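Long-range contacts in ribokinase RBSK (Mycobacterium tuberculosis, PDB 3GO6), which probably phosphorylates D-ribose at O-5 at the expense of ATP, giving D-ribose 5-phosphate with the help of a divalent metal ion: residues Gly26-Asp31 with Ala86-His91; Gly80-Ala85 with Gly107-Ala112; Gln62-Ala67 with Asn95-Asp100; Arg101-Pro106 with Ala132-Val137. All blocks are in the same frame, centred on the assembly; numbering follows the deposited sequence.

Contact 1. Residues Gly26-Asp31 with Ala86-His91; sequences GSVNMD and AQLRAH. With RIB (alpha-D-ribofuranose), chain C.
In the ribose pocket of this PfkB-family kinase, strand 29-35 grips the sugar while V28, the N29 carbonyl and M30 pack against Q87 and L88 of helix 83-94. Helix and strand run almost perpendicular, at 94°, with their local axes 9.0 Å apart. L88 does most of the work on the helix side. Its CD2 methyl presses on the backbone at N29 O, 3.4 Å away, and also meets M30 CE at 3.8 Å. Nearer the helix backbone, L88 CB takes V28 CG2 at 3.9 Å. M30 leaves the strand with CG anti to the backbone N (chi1 -173°), and bends at chi2 and chi3 carry SD and CE over to the helix. There CE lies 3.6 Å from Q87 CD, the two side chains crossing at roughly a right angle. Q87 OE1 is bonded by R53, so the methionine methyl rests on an amide already held by another partner.

N29, whose CB points away from the helix, serves the sugar. Its ND2 gives a nearly straight bond (170°) to ribose O2 at 3.0 Å. D31 takes two hydroxyls with one carboxylate: O2 donates to OD1 at 2.6 Å and O3 to OD2 at the same length. Ribose O2 thus accepts from N29 and donates to D31, which fixes how its hydroxyl is turned. No hydrogen bond joins strand to helix: the strand is backed by van der Waals packing, largely of apolar groups, while the side chains of N29 and D31 direct hydrogen bonds to the ribose, N29 ND2 also reaching E152.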
# COMPACT_ATOMS: atom_id res chain seq x y z
N GLY A 26 2.48 13.22 18.42
CA GLY A 26 2.82 12.05 17.60
C GLY A 26 2.28 12.10 16.20
O GLY A 26 1.96 13.19 15.68
N SER A 27 2.18 10.92 15.59
CA SER A 27 1.98 10.83 14.16
C SER A 27 0.55 10.49 13.76
O SER A 27 -0.21 9.87 14.52
CB SER A 27 2.90 9.76 13.59
OG SER A 27 2.69 8.58 14.33
N VAL A 28 0.20 10.89 12.55
CA VAL A 28 -1.11 10.59 11.97
C VAL A 28 -0.87 10.22 10.51
O VAL A 28 -0.23 10.97 9.77
CB VAL A 28 -2.14 11.77 12.18
CG1 VAL A 28 -1.60 13.13 11.63
CG2 VAL A 28 -3.54 11.41 11.60
N ASN A 29 -1.36 9.04 10.10
CA ASN A 29 -1.07 8.46 8.79
C ASN A 29 -2.37 7.97 8.22
O ASN A 29 -3.25 7.56 8.97
CB ASN A 29 -0.16 7.20 8.92
CG ASN A 29 1.18 7.48 9.57
OD1 ASN A 29 1.82 8.49 9.27
ND2 ASN A 29 1.61 6.59 10.47
N MET A 30 -2.50 7.96 6.89
CA MET A 30 -3.53 7.12 6.26
C MET A 30 -2.99 5.68 6.12
O MET A 30 -1.89 5.49 5.62
CB MET A 30 -3.94 7.70 4.91
CG MET A 30 -5.13 6.98 4.27
SD MET A 30 -6.69 7.31 5.13
CE MET A 30 -6.89 9.09 4.91
N ASP A 31 -3.78 4.69 6.56
CA ASP A 31 -3.37 3.30 6.62
C ASP A 31 -3.96 2.53 5.46
O ASP A 31 -5.17 2.61 5.21
CB ASP A 31 -3.88 2.63 7.91
CG ASP A 31 -3.11 3.06 9.16
OD1 ASP A 31 -2.05 3.70 9.02
OD2 ASP A 31 -3.59 2.75 10.28
N ALA A 86 -7.87 15.93 5.27
CA ALA A 86 -9.26 16.24 5.67
C ALA A 86 -9.92 15.03 6.35
O ALA A 86 -10.59 15.17 7.36
CB ALA A 86 -10.08 16.66 4.43
N GLN A 87 -9.71 13.85 5.77
CA GLN A 87 -10.21 12.60 6.31
C GLN A 87 -9.55 12.24 7.65
O GLN A 87 -10.22 11.75 8.57
CB GLN A 87 -10.00 11.51 5.24
CG GLN A 87 -10.63 10.17 5.54
CD GLN A 87 -10.48 9.16 4.40
OE1 GLN A 87 -10.12 9.52 3.27
NE2 GLN A 87 -10.77 7.88 4.70
N LEU A 88 -8.25 12.50 7.77
CA LEU A 88 -7.51 12.24 9.01
C LEU A 88 -7.99 13.14 10.15
O LEU A 88 -8.20 12.67 11.28
CB LEU A 88 -5.99 12.44 8.79
CG LEU A 88 -5.35 11.49 7.78
CD1 LEU A 88 -3.87 11.88 7.60
CD2 LEU A 88 -5.50 10.05 8.29
N ARG A 89 -8.17 14.42 9.86
CA ARG A 89 -8.70 15.37 10.85
C ARG A 89 -10.12 15.00 11.30
O ARG A 89 -10.44 15.08 12.47
CB ARG A 89 -8.74 16.79 10.25
CG ARG A 89 -7.41 17.49 10.12
CD ARG A 89 -7.54 18.70 9.13
NE ARG A 89 -6.25 19.39 8.93
CZ ARG A 89 -5.73 20.18 9.86
NH1 ARG A 89 -6.40 20.35 10.99
NH2 ARG A 89 -4.57 20.79 9.66
N ALA A 90 -10.97 14.65 10.35
CA ALA A 90 -12.36 14.32 10.66
C ALA A 90 -12.42 13.06 11.54
O ALA A 90 -13.26 12.97 12.44
CB ALA A 90 -13.14 14.12 9.38
N HIS A 91 -11.54 12.10 11.29
CA HIS A 91 -11.46 10.87 12.12
C HIS A 91 -11.20 11.24 13.59
O HIS A 91 -11.87 10.70 14.50
CB HIS A 91 -10.37 9.90 11.58
CG HIS A 91 -10.05 8.75 12.50
ND1 HIS A 91 -10.96 7.76 12.82
CD2 HIS A 91 -8.90 8.42 13.15
CE1 HIS A 91 -10.39 6.88 13.63
NE2 HIS A 91 -9.13 7.25 13.83
O5 RIB C . 0.45 0.80 15.46
C5 RIB C . -0.19 0.80 14.17
C4 RIB C . 0.03 2.16 13.49
O4 RIB C . 1.43 2.27 13.13
C3 RIB C . -0.71 2.32 12.18
O3 RIB C . -1.97 3.04 12.29
C2 RIB C . 0.28 3.00 11.26
O2 RIB C . -0.19 4.27 10.80
C1 RIB C . 1.60 3.12 12.02
O1 RIB C . 1.82 4.45 12.51

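Contact 2. Residues Gly80-Ala85 with Gly107-Ala112; sequences GDDPAA and GPSGTA
D82 turns its carboxylate onto S109 so that both oxygens are used. The S109 hydroxyl, OG, donates to D82 OD1 at 2.7 Å, arriving on the syn side and only 16° out of the carboxylate plane. S109 N donates to D82 OD2 at 2.9 Å in a fairly straight bond (167°), but this N-H comes in from above the plane. One serine is therefore held by hydroxyl and backbone at once. D82 can reach it because CG sits between its own backbone N and carbonyl carbon (chi1 59°).

The same aspartate is the N-cap of helix 83-94. A85 N meets D82 OD1 at 3.1 Å from above the carboxylate, so OD1 accepts from two donors. The helix start would be expected to stabilise the charged form of this acid. S109 OG also accepts from G80 N, at 3.0 Å, which makes the hydroxyl a relay between the loop backbone and the cap. Beside it, S109 CB comes to A84 CB. What is tied to the helix end here is the lead-in to strand 110-116, a strand of the four-stranded sheet whose A112 touches ribose; T111 OG1 bonds R53 of the second subunit.

One residue back on the first segment and two on the second, D81 and G107 exchange two bonds. D81 N donates to G107 O at 3.0 Å, while G107 N approaches D81 OD1 at 2.8 Å from well above the carboxylate plane. The two segments run so close that G80 CA lies 3.0 Å from G107 O.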
# COMPACT_ATOMS: atom_id res chain seq x y z
N GLY A 80 -0.43 16.78 6.38
CA GLY A 80 0.01 17.31 5.08
C GLY A 80 -1.03 18.30 4.56
O GLY A 80 -2.09 18.46 5.18
N ASP A 81 -0.73 18.96 3.45
CA ASP A 81 -1.68 19.95 2.90
C ASP A 81 -2.44 19.31 1.73
O ASP A 81 -2.55 19.88 0.65
CB ASP A 81 -0.95 21.28 2.56
CG ASP A 81 0.02 21.16 1.38
OD1 ASP A 81 0.45 20.03 1.04
OD2 ASP A 81 0.36 22.22 0.78
N ASP A 82 -2.95 18.11 1.98
CA ASP A 82 -3.50 17.27 0.92
C ASP A 82 -4.92 16.80 1.26
O ASP A 82 -5.38 16.99 2.39
CB ASP A 82 -2.55 16.08 0.64
CG ASP A 82 -2.30 15.18 1.87
OD1 ASP A 82 -2.84 15.40 2.98
OD2 ASP A 82 -1.53 14.22 1.69
N PRO A 83 -5.64 16.23 0.28
CA PRO A 83 -6.96 15.63 0.57
C PRO A 83 -7.00 14.62 1.72
O PRO A 83 -7.97 14.62 2.52
CB PRO A 83 -7.33 14.97 -0.77
CG PRO A 83 -6.71 15.88 -1.77
CD PRO A 83 -5.35 16.20 -1.16
N ALA A 84 -5.98 13.76 1.84
CA ALA A 84 -5.92 12.80 2.97
C ALA A 84 -6.10 13.49 4.30
O ALA A 84 -6.78 12.97 5.19
CB ALA A 84 -4.60 12.04 2.99
N ALA A 85 -5.49 14.67 4.45
CA ALA A 85 -5.52 15.37 5.73
C ALA A 85 -6.94 15.69 6.20
O ALA A 85 -7.20 15.72 7.39
CB ALA A 85 -4.71 16.64 5.66
N GLY A 107 3.07 19.29 1.59
CA GLY A 107 3.30 17.95 1.05
C GLY A 107 2.44 16.88 1.71
O GLY A 107 1.50 17.18 2.45
N PRO A 108 2.71 15.61 1.39
CA PRO A 108 1.80 14.54 1.77
C PRO A 108 1.69 14.29 3.28
O PRO A 108 2.68 14.41 4.03
CB PRO A 108 2.40 13.30 1.07
CG PRO A 108 3.24 13.87 -0.04
CD PRO A 108 3.81 15.12 0.54
N SER A 109 0.48 13.94 3.70
CA SER A 109 0.28 13.34 5.03
C SER A 109 1.01 11.99 5.05
O SER A 109 1.25 11.41 3.99
CB SER A 109 -1.23 13.15 5.27
OG SER A 109 -1.91 14.40 5.28
N GLY A 110 1.35 11.48 6.23
CA GLY A 110 1.95 10.13 6.31
C GLY A 110 1.11 9.01 5.71
O GLY A 110 -0.12 9.10 5.65
N THR A 111 1.78 7.95 5.24
CA THR A 111 1.12 6.77 4.68
C THR A 111 1.70 5.55 5.40
O THR A 111 2.92 5.46 5.53
CB THR A 111 1.41 6.59 3.15
OG1 THR A 111 0.96 7.75 2.42
CG2 THR A 111 0.69 5.33 2.58
N ALA A 112 0.85 4.64 5.85
CA ALA A 112 1.37 3.38 6.39
C ALA A 112 0.79 2.16 5.71
O ALA A 112 -0.37 2.17 5.30
CB ALA A 112 1.13 3.31 7.88

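Contact 3. Residues Gln62-Ala67 with Asn95-Asp100; sequences QAVAAA and NAVGLD
V97 and N95 press into helix 58-68 at A63, V64 and A67, where the chain leaves helix 83-94 in the alpha/beta core of the ribokinase fold. The preceding helix ends in a Schellman motif: A96, at positive phi, is the C-prime residue, with V97 N bonded to L92 O and A96 N to R93 O. This turn sets N95 and V97 against the neighbouring helix, and G98 then makes backbone hydrogen bonds to V73 and F75 of strand 72-76.

The main bump is the isopropyl group of V97. Its CG2 methyl settles into the shallow dip made by A63, V64 and A67, residues along one side of the helix, and lies 3.8 Å from A63 O. The alanines are small enough to let it reach the helix backbone. CG1, anti to the backbone N (chi1 174°), rests against A63 CB at 3.9 Å, while CG2 meets A67 CB at 4.2 Å.

V64 supplies the answering bump. Its forked end slants across the N95 side chain, CG1 lying 3.8 Å from N95 CG and CG2 lying 3.9 Å from N95 CB. The amide is held at both ends, ND2 by H91 O and OD1 by R68 NH2, so the valine packs on a fixed surface. A turn further on, the A67 methyl, CB, abuts the backbone oxygen N95 O at 3.4 Å.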
# COMPACT_ATOMS: atom_id res chain seq x y z
N GLN A 62 -3.42 6.30 19.41
CA GLN A 62 -3.27 6.38 20.87
C GLN A 62 -4.18 7.45 21.47
O GLN A 62 -4.77 7.25 22.53
CB GLN A 62 -1.81 6.57 21.27
CG GLN A 62 -1.01 5.31 20.94
CD GLN A 62 0.47 5.42 21.17
OE1 GLN A 62 0.94 6.33 21.82
NE2 GLN A 62 1.22 4.46 20.62
N ALA A 63 -4.34 8.57 20.76
CA ALA A 63 -5.25 9.63 21.19
C ALA A 63 -6.70 9.14 21.19
O ALA A 63 -7.45 9.39 22.15
CB ALA A 63 -5.08 10.88 20.26
N VAL A 64 -7.10 8.43 20.14
CA VAL A 64 -8.45 7.87 20.02
C VAL A 64 -8.75 6.86 21.14
O VAL A 64 -9.81 6.89 21.77
CB VAL A 64 -8.70 7.26 18.63
CG1 VAL A 64 -9.97 6.42 18.62
CG2 VAL A 64 -8.78 8.38 17.54
N ALA A 65 -7.79 5.98 21.40
CA ALA A 65 -7.94 5.00 22.49
C ALA A 65 -8.05 5.67 23.87
O ALA A 65 -8.90 5.28 24.70
CB ALA A 65 -6.80 3.98 22.47
N ALA A 66 -7.20 6.66 24.13
CA ALA A 66 -7.29 7.42 25.39
C ALA A 66 -8.65 8.12 25.55
O ALA A 66 -9.22 8.13 26.64
CB ALA A 66 -6.15 8.42 25.49
N ALA A 67 -9.17 8.70 24.46
CA ALA A 67 -10.49 9.36 24.47
C ALA A 67 -11.64 8.37 24.71
O ALA A 67 -12.51 8.62 25.56
CB ALA A 67 -10.71 10.15 23.19
N ASN A 95 -13.91 11.35 17.09
CA ASN A 95 -13.57 10.63 18.32
C ASN A 95 -13.28 11.51 19.53
O ASN A 95 -12.70 11.05 20.53
CB ASN A 95 -12.41 9.65 18.05
CG ASN A 95 -12.86 8.45 17.26
OD1 ASN A 95 -13.52 7.56 17.80
ND2 ASN A 95 -12.55 8.43 15.97
N ALA A 96 -13.68 12.78 19.44
CA ALA A 96 -13.54 13.78 20.51
C ALA A 96 -12.10 14.13 20.88
O ALA A 96 -11.81 14.54 22.01
CB ALA A 96 -14.37 13.39 21.78
N VAL A 97 -11.19 14.02 19.91
CA VAL A 97 -9.80 14.39 20.13
C VAL A 97 -9.63 15.82 19.64
O VAL A 97 -9.93 16.12 18.48
CB VAL A 97 -8.82 13.44 19.36
CG1 VAL A 97 -7.40 13.93 19.49
CG2 VAL A 97 -8.95 11.96 19.85
N GLY A 98 -9.14 16.69 20.52
CA GLY A 98 -8.90 18.09 20.17
C GLY A 98 -7.72 18.25 19.22
O GLY A 98 -6.72 17.54 19.35
N LEU A 99 -7.85 19.21 18.29
CA LEU A 99 -6.86 19.44 17.24
C LEU A 99 -6.28 20.87 17.17
O LEU A 99 -5.55 21.22 16.22
CB LEU A 99 -7.46 19.08 15.87
CG LEU A 99 -7.94 17.64 15.67
CD1 LEU A 99 -8.59 17.46 14.29
CD2 LEU A 99 -6.75 16.70 15.84
N ASP A 100 -6.56 21.69 18.17
CA ASP A 100 -6.12 23.09 18.10
C ASP A 100 -4.61 23.26 18.13
O ASP A 100 -4.11 24.30 17.71
CB ASP A 100 -6.80 23.96 19.15
CG ASP A 100 -8.33 23.91 19.04
OD1 ASP A 100 -8.87 23.78 17.90
OD2 ASP A 100 -8.99 23.96 20.09

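Contact 4. Residues Arg101-Pro106 with Ala132-Val137; sequences RTVTVP and AHLTPV
V103 and V105 face L134, V137 and H133, and V137 also packs on the R101 carbonyl; the two segments run roughly antiparallel, their directions 155° apart. V103 forks between two partners. With chi1 at -65°, its CG1 stands anti to the carbonyl carbon and reaches V137 CG2 tip to tip, at 3.9 Å. The other branch, CG2, falls between the backbone N and carbonyl carbon and meets L134 CD1, also at 3.9 Å. The leucine leaves its backbone with CG anti to N, and a bend at chi2 (68°) brings CD1 across to the valine.

V137 turns the fork of its isopropyl group to R101 O, both methyls touching it: CG1 lies 3.7 Å from this oxygen and CG2 lies 3.8 Å from it. The carbonyl takes its hydrogen bond from S76 OG. The R101 side chain leads off elsewhere, its NH1 bonding A140 O and its NH2 bonding A142 O. At the other end V105 CG1 touches H133 CB at 3.8 Å, the side chains crossing at about a right angle, and V105 CG2 comes near H133 O, at 4.0 Å.

Strand 103-104 pairs in parallel with strand 78-79, and V103 and V105 make backbone hydrogen bonds to F79. The segment 132-137 belongs to the connection from strand 122-127 to strand 146-149, with L134 O bonded by T157 OG1. No hydrogen bond links the two segments; methyl contacts join this small sheet to the connecting loop, while the R101 guanidinium, R101 O and L134 O find their hydrogen-bond partners in other parts of the chain.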
# COMPACT_ATOMS: atom_id res chain seq x y z
N ARG A 101 -3.87 22.25 18.60
CA ARG A 101 -2.41 22.33 18.64
C ARG A 101 -1.74 21.57 17.48
O ARG A 101 -0.54 21.26 17.53
CB ARG A 101 -1.88 21.80 19.98
CG ARG A 101 -2.61 22.32 21.22
CD ARG A 101 -2.48 21.33 22.38
NE ARG A 101 -3.28 21.78 23.53
CZ ARG A 101 -3.11 21.37 24.79
NH1 ARG A 101 -2.15 20.50 25.11
NH2 ARG A 101 -3.90 21.86 25.75
N THR A 102 -2.50 21.27 16.44
CA THR A 102 -1.94 20.59 15.27
C THR A 102 -1.44 21.62 14.26
O THR A 102 -1.75 22.83 14.38
CB THR A 102 -2.96 19.64 14.62
OG1 THR A 102 -4.08 20.38 14.15
CG2 THR A 102 -3.44 18.58 15.63
N VAL A 103 -0.66 21.16 13.29
CA VAL A 103 -0.18 22.03 12.23
C VAL A 103 -0.43 21.39 10.86
O VAL A 103 -0.64 20.17 10.75
CB VAL A 103 1.32 22.39 12.38
CG1 VAL A 103 1.58 23.22 13.63
CG2 VAL A 103 2.18 21.13 12.41
N THR A 104 -0.43 22.23 9.82
CA THR A 104 -0.40 21.76 8.45
C THR A 104 1.00 22.03 7.92
O THR A 104 1.54 23.12 8.09
CB THR A 104 -1.48 22.43 7.61
OG1 THR A 104 -2.75 22.02 8.12
CG2 THR A 104 -1.42 21.98 6.13
N VAL A 105 1.61 21.01 7.30
CA VAL A 105 2.95 21.10 6.74
C VAL A 105 2.84 20.86 5.22
O VAL A 105 1.95 20.12 4.79
CB VAL A 105 3.89 20.08 7.47
CG1 VAL A 105 5.09 19.70 6.66
CG2 VAL A 105 4.33 20.69 8.83
N PRO A 106 3.68 21.53 4.40
CA PRO A 106 3.55 21.26 2.97
C PRO A 106 3.78 19.78 2.59
O PRO A 106 4.59 19.09 3.21
CB PRO A 106 4.65 22.14 2.34
CG PRO A 106 4.90 23.21 3.34
CD PRO A 106 4.70 22.56 4.68
N ALA A 132 7.29 13.62 9.73
CA ALA A 132 8.75 13.81 9.83
C ALA A 132 9.13 15.29 9.94
O ALA A 132 10.28 15.62 10.27
CB ALA A 132 9.46 13.18 8.61
N HIS A 133 8.19 16.18 9.70
CA HIS A 133 8.45 17.62 9.77
C HIS A 133 7.72 18.33 10.90
O HIS A 133 7.57 19.55 10.86
CB HIS A 133 8.13 18.28 8.43
CG HIS A 133 8.85 17.64 7.29
ND1 HIS A 133 10.21 17.78 7.09
CD2 HIS A 133 8.41 16.79 6.32
CE1 HIS A 133 10.57 17.07 6.04
NE2 HIS A 133 9.51 16.46 5.56
N LEU A 134 7.23 17.57 11.88
CA LEU A 134 6.65 18.16 13.08
C LEU A 134 7.74 18.78 13.97
O LEU A 134 8.61 18.06 14.48
CB LEU A 134 5.84 17.13 13.88
CG LEU A 134 5.17 17.69 15.14
CD1 LEU A 134 4.06 18.67 14.79
CD2 LEU A 134 4.63 16.58 16.06
N THR A 135 7.69 20.10 14.13
CA THR A 135 8.59 20.83 15.02
C THR A 135 7.83 21.15 16.31
O THR A 135 6.60 21.09 16.33
CB THR A 135 9.12 22.15 14.39
OG1 THR A 135 8.02 22.99 14.04
CG2 THR A 135 9.96 21.88 13.15
N PRO A 136 8.54 21.45 17.41
CA PRO A 136 7.83 21.65 18.68
C PRO A 136 6.78 22.79 18.65
O PRO A 136 7.11 23.94 18.38
CB PRO A 136 8.95 21.95 19.68
CG PRO A 136 10.20 21.40 19.03
CD PRO A 136 10.00 21.57 17.56
N VAL A 137 5.51 22.44 18.90
CA VAL A 137 4.41 23.42 18.94
C VAL A 137 4.37 23.99 20.37
O VAL A 137 4.29 23.22 21.34
CB VAL A 137 3.03 22.78 18.51
CG1 VAL A 137 1.87 23.77 18.65
CG2 VAL A 137 3.09 22.23 17.06

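In the fold
From the N terminus, contact 1 opens at 26-31 and closes at 86-91, a long loop bringing strand 29-35 against helix 83-94. Contact 3 starts within it at 62-67 and closes at 95-100, just past that helix, so the two cross. Contact 2 opens at 80-85, ahead of both closures, and closes at 107-112, crossing both. It meets contact 1 directly where strands 29-35 and 110-116 pair, M30 bonding G110 and A112. Contact 4, from 101-106 to 132-137, crosses contact 2 but follows contacts 1 and 3 in series. None nests. Together they join the ribose-bearing sheet, helices 58-68 and 83-94, the small parallel pair of 78-79 and 103-104, and the loop before strand 146-149.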